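Local coordinates for biofilm-associated surface protein (Staphylococcus aureus, PDB 7C7U) that is a cell wall-anchored surface protein that probably promotes biofilm formation, with a calcium-modulated switch to functional amyloid likely involved, at residues A[215-220]-A[381-386]; A[268-273]-A[325-330]. All blocks are in the same frame, centred on the assembly; numbering follows the deposited sequence.

Contact 1 of 2, residues A[215-220]-A[381-386]; sequences GSATYN and GTSTLA
Edge strands of two antiparallel sheets in one beta domain meet here, strand 210-220 of the five-stranded sheet and strand 381-388 of the four-stranded sheet. The segments 215-220 and 381-386 run nearly parallel, 25° apart, with their axes 5.2 Å apart at the closest point. The approach is tightest at Gly215, which has no side chain. Its N lies 3.0 Å from Thr382 O, and its C lies 3.6 Å from Ser383 CB. Ser383 touches the glycine backbone with CB rather than with its hydroxyl. Further along, the strands are joined through water 1. It accepts from Ala217 N at 3.0 Å and lies 3.1 Å from Thr384 O, to which it can donate. Beside this bridge, Ala217 CB packs on Leu385 CB at 3.8 Å. Thr384 turns the other way, and its OG1 bonds to Gly185 O and to Asn164 ND2; Asn164 is a ligand of a calcium ion. Leu385 also packs on Phe364 and Ile229, so it reaches residues of both sheets. Its CG stands anti to the backbone N (chi1 171°), and the CD1 branch lies 3.7 Å from Ala217 O.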
# COMPACT_ATOMS: atom_id res chain seq x y z
N GLY A 215 10.67 10.06 -14.39
CA GLY A 215 10.04 10.64 -13.22
C GLY A 215 9.57 9.55 -12.28
O GLY A 215 9.53 8.37 -12.61
N SER A 216 9.24 9.98 -11.07
CA SER A 216 8.55 9.12 -10.12
C SER A 216 7.51 9.97 -9.41
O SER A 216 7.73 11.16 -9.19
CB SER A 216 9.53 8.49 -9.12
OG SER A 216 10.09 9.47 -8.26
N ALA A 217 6.37 9.37 -9.09
CA ALA A 217 5.28 10.06 -8.42
C ALA A 217 4.90 9.23 -7.21
O ALA A 217 4.67 8.02 -7.35
CB ALA A 217 4.08 10.27 -9.34
N THR A 218 4.89 9.85 -6.04
CA THR A 218 4.66 9.13 -4.79
C THR A 218 3.71 9.93 -3.91
O THR A 218 3.46 11.11 -4.13
CB THR A 218 5.97 8.87 -4.02
OG1 THR A 218 6.67 10.10 -3.84
CG2 THR A 218 6.86 7.88 -4.76
N TYR A 219 3.21 9.27 -2.86
CA TYR A 219 2.39 9.93 -1.85
C TYR A 219 3.21 10.13 -0.58
O TYR A 219 3.94 9.23 -0.17
CB TYR A 219 1.13 9.09 -1.55
CG TYR A 219 0.39 9.54 -0.33
CD1 TYR A 219 -0.30 10.75 -0.31
CD2 TYR A 219 0.37 8.76 0.82
CE1 TYR A 219 -0.98 11.16 0.81
CE2 TYR A 219 -0.30 9.17 1.96
CZ TYR A 219 -0.97 10.37 1.94
OH TYR A 219 -1.65 10.78 3.06
N ASN A 220 3.10 11.31 0.02
CA ASN A 220 3.78 11.60 1.27
C ASN A 220 2.79 12.23 2.25
O ASN A 220 2.32 13.35 2.04
CB ASN A 220 5.00 12.52 1.05
CG ASN A 220 5.85 12.67 2.31
OD1 ASN A 220 5.34 13.02 3.37
ND2 ASN A 220 7.15 12.41 2.20
N GLY A 381 10.69 13.90 -19.10
CA GLY A 381 10.45 12.75 -18.24
C GLY A 381 8.96 12.64 -17.93
O GLY A 381 8.29 13.64 -17.68
N THR A 382 8.46 11.44 -17.96
CA THR A 382 7.08 11.23 -17.59
C THR A 382 7.05 10.45 -16.30
O THR A 382 8.08 9.96 -15.84
CB THR A 382 6.31 10.47 -18.68
OG1 THR A 382 6.97 9.21 -18.93
CG2 THR A 382 6.24 11.30 -19.97
N SER A 383 5.86 10.34 -15.71
CA SER A 383 5.71 9.53 -14.50
C SER A 383 4.26 9.10 -14.41
O SER A 383 3.37 9.71 -15.04
CB SER A 383 6.13 10.28 -13.23
OG SER A 383 5.51 11.55 -13.15
N THR A 384 4.03 8.06 -13.62
CA THR A 384 2.72 7.49 -13.34
C THR A 384 2.56 7.32 -11.83
O THR A 384 3.42 6.71 -11.19
CB THR A 384 2.53 6.12 -14.02
OG1 THR A 384 2.46 6.26 -15.44
CG2 THR A 384 1.20 5.47 -13.58
N LEU A 385 1.46 7.84 -11.28
CA LEU A 385 1.06 7.54 -9.89
C LEU A 385 -0.06 6.50 -9.96
O LEU A 385 -1.15 6.78 -10.46
CB LEU A 385 0.61 8.80 -9.15
CG LEU A 385 -0.04 8.57 -7.75
CD1 LEU A 385 1.03 8.17 -6.75
CD2 LEU A 385 -0.76 9.82 -7.32
N ALA A 386 0.24 5.27 -9.52
CA ALA A 386 -0.67 4.12 -9.60
C ALA A 386 -1.33 3.94 -8.23
O ALA A 386 -0.79 3.29 -7.34
CB ALA A 386 0.08 2.86 -10.02
O HOH W 1 6.19 6.48 -9.92

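Contact 2 of 2, residues A[268-273]-A[325-330]; sequences VELHQY and VRVVLK
Glu269 and Val328 exchange two backbone bonds, Glu269 N to Val328 O at 2.9 Å and Val328 N to Glu269 O at 2.8 Å. The strands are antiparallel. His271 N gives a straight bond to Arg326 O, but the return bond is weak. Among the side chains, Glu269 OE1 accepts from His271 NE2 at 3.0 Å. This bond is nearly straight (172°), lies close to the imidazole plane and uses the anti side of the carboxylate. It would hold the ring's rotation. Glu269 OE2 has its main salt bridge with Lys290; Lys330 NZ is a weaker partner at 3.4 Å. At the other ring nitrogen, water 2 links His271 ND1 to Arg326 NH1. The Arg326 chain bends at chi3 (-78°), and its guanidinium stacks on the Tyr273 ring, with the planes 26° apart. The cation-pi contact is off-centre: Arg326 CZ is 4.6 Å from the Tyr273 centroid. Asp232 pairs with Arg326 NE, while Lys283 O and Asn284 O take its two terminal nitrogens.

On the face with Glu269 and His271, Val328 CG2 sits over the centre of the imidazole, 3.6 Å from the His271 centroid. On the other face the contacts across the strands are apolar. There Val268 CG1 meets Val327 CG1 at 3.8 Å, and Leu270 CD1 meets Val325 CG1.

Both strands lie inside the five-stranded sheet: 290-294 flanks 265-272, and 228-237 flanks 323-331. Tyr253 and Ile257 of strand 252-257 in the four-stranded sheet pack against Val325, Val327 and Leu329.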
# COMPACT_ATOMS: atom_id res chain seq x y z
N VAL A 268 0.48 23.99 -5.70
CA VAL A 268 1.56 23.36 -6.45
C VAL A 268 2.84 24.15 -6.22
O VAL A 268 2.84 25.38 -6.35
CB VAL A 268 1.25 23.29 -7.96
CG1 VAL A 268 2.35 22.52 -8.70
CG2 VAL A 268 -0.10 22.66 -8.19
N GLU A 269 3.91 23.45 -5.87
CA GLU A 269 5.17 24.09 -5.49
C GLU A 269 6.34 23.41 -6.16
O GLU A 269 6.33 22.20 -6.40
CB GLU A 269 5.39 24.03 -3.97
CG GLU A 269 4.20 24.49 -3.14
CD GLU A 269 4.48 24.42 -1.64
OE1 GLU A 269 5.37 23.63 -1.23
OE2 GLU A 269 3.80 25.14 -0.88
N LEU A 270 7.40 24.19 -6.40
CA LEU A 270 8.66 23.68 -6.89
C LEU A 270 9.66 23.59 -5.75
O LEU A 270 9.86 24.56 -5.01
CB LEU A 270 9.22 24.57 -8.01
CG LEU A 270 10.48 24.08 -8.71
CD1 LEU A 270 10.13 22.89 -9.58
CD2 LEU A 270 11.09 25.20 -9.55
N HIS A 271 10.30 22.44 -5.62
CA HIS A 271 11.31 22.24 -4.59
C HIS A 271 12.65 21.92 -5.24
O HIS A 271 12.73 21.34 -6.33
CB HIS A 271 10.91 21.11 -3.63
CG HIS A 271 9.82 21.50 -2.69
ND1 HIS A 271 9.78 21.06 -1.38
CD2 HIS A 271 8.74 22.30 -2.84
CE1 HIS A 271 8.72 21.57 -0.78
NE2 HIS A 271 8.07 22.32 -1.64
N GLN A 272 13.72 22.31 -4.55
CA GLN A 272 15.04 21.89 -5.00
C GLN A 272 15.32 20.50 -4.47
O GLN A 272 14.89 20.12 -3.38
CB GLN A 272 16.12 22.88 -4.54
CG GLN A 272 16.35 23.97 -5.58
CD GLN A 272 17.69 24.66 -5.42
OE1 GLN A 272 18.44 24.38 -4.48
NE2 GLN A 272 18.00 25.58 -6.34
N TYR A 273 16.03 19.72 -5.27
CA TYR A 273 16.07 18.28 -5.09
C TYR A 273 17.45 17.71 -5.38
O TYR A 273 18.04 18.01 -6.42
CB TYR A 273 15.01 17.63 -6.00
CG TYR A 273 14.81 16.16 -5.77
CD1 TYR A 273 14.38 15.34 -6.80
CD2 TYR A 273 14.99 15.61 -4.50
CE1 TYR A 273 14.19 14.00 -6.61
CE2 TYR A 273 14.78 14.25 -4.29
CZ TYR A 273 14.38 13.46 -5.35
OH TYR A 273 14.19 12.11 -5.16
N VAL A 325 14.55 17.43 -10.03
CA VAL A 325 13.55 18.48 -9.94
C VAL A 325 12.33 17.90 -9.23
O VAL A 325 11.87 16.81 -9.58
CB VAL A 325 13.16 19.03 -11.33
CG1 VAL A 325 12.22 20.20 -11.18
CG2 VAL A 325 14.41 19.49 -12.11
N ARG A 326 11.82 18.60 -8.23
CA ARG A 326 10.66 18.12 -7.47
C ARG A 326 9.48 19.06 -7.62
O ARG A 326 9.59 20.26 -7.35
CB ARG A 326 10.99 17.95 -5.99
CG ARG A 326 9.74 17.67 -5.13
CD ARG A 326 10.15 17.22 -3.72
NE ARG A 326 10.56 15.81 -3.72
CZ ARG A 326 11.03 15.16 -2.66
NH1 ARG A 326 11.17 15.79 -1.50
NH2 ARG A 326 11.36 13.87 -2.78
N VAL A 327 8.34 18.51 -8.01
CA VAL A 327 7.08 19.24 -7.97
C VAL A 327 6.24 18.65 -6.83
O VAL A 327 6.13 17.43 -6.72
CB VAL A 327 6.33 19.15 -9.31
CG1 VAL A 327 4.96 19.85 -9.21
CG2 VAL A 327 7.18 19.81 -10.41
N VAL A 328 5.67 19.52 -6.01
CA VAL A 328 4.87 19.10 -4.85
C VAL A 328 3.42 19.51 -5.05
O VAL A 328 3.13 20.69 -5.28
CB VAL A 328 5.42 19.70 -3.54
CG1 VAL A 328 4.55 19.23 -2.32
CG2 VAL A 328 6.88 19.31 -3.35
N LEU A 329 2.51 18.54 -4.95
CA LEU A 329 1.08 18.81 -5.01
C LEU A 329 0.54 18.64 -3.60
O LEU A 329 0.55 17.53 -3.07
CB LEU A 329 0.37 17.85 -5.96
CG LEU A 329 1.02 17.46 -7.28
CD1 LEU A 329 0.11 16.43 -7.92
CD2 LEU A 329 1.23 18.69 -8.18
N LYS A 330 0.10 19.74 -2.99
CA LYS A 330 -0.48 19.70 -1.66
C LYS A 330 -1.96 19.35 -1.76
O LYS A 330 -2.73 20.07 -2.41
CB LYS A 330 -0.28 21.05 -0.97
CG LYS A 330 1.13 21.28 -0.47
CD LYS A 330 1.21 22.44 0.53
CE LYS A 330 2.61 22.53 1.14
NZ LYS A 330 2.79 23.69 2.05
O HOH W 2 11.08 18.67 -0.34

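The centres of contacts 1 and 2 are 12 Å apart. Their nearest atoms are about 6 Å apart, so they do not touch. Both reach the same five-stranded antiparallel sheet. Contact 2 builds the interior of that sheet from strands 265-272 and 323-331, and contact 1 brings its edge strand 210-220 up to strand 381-388 of the four-stranded sheet. Strand 228-237 lies between 210-220 and 323-331. In sequence, both segments of contact 2 fall between the two segments of contact 1. Asp232 connects them: it bonds to the backbone of Ser216 and pairs with Arg326. The domain lies between the N-terminal mixed sheet and the calcium-binding segment that follows.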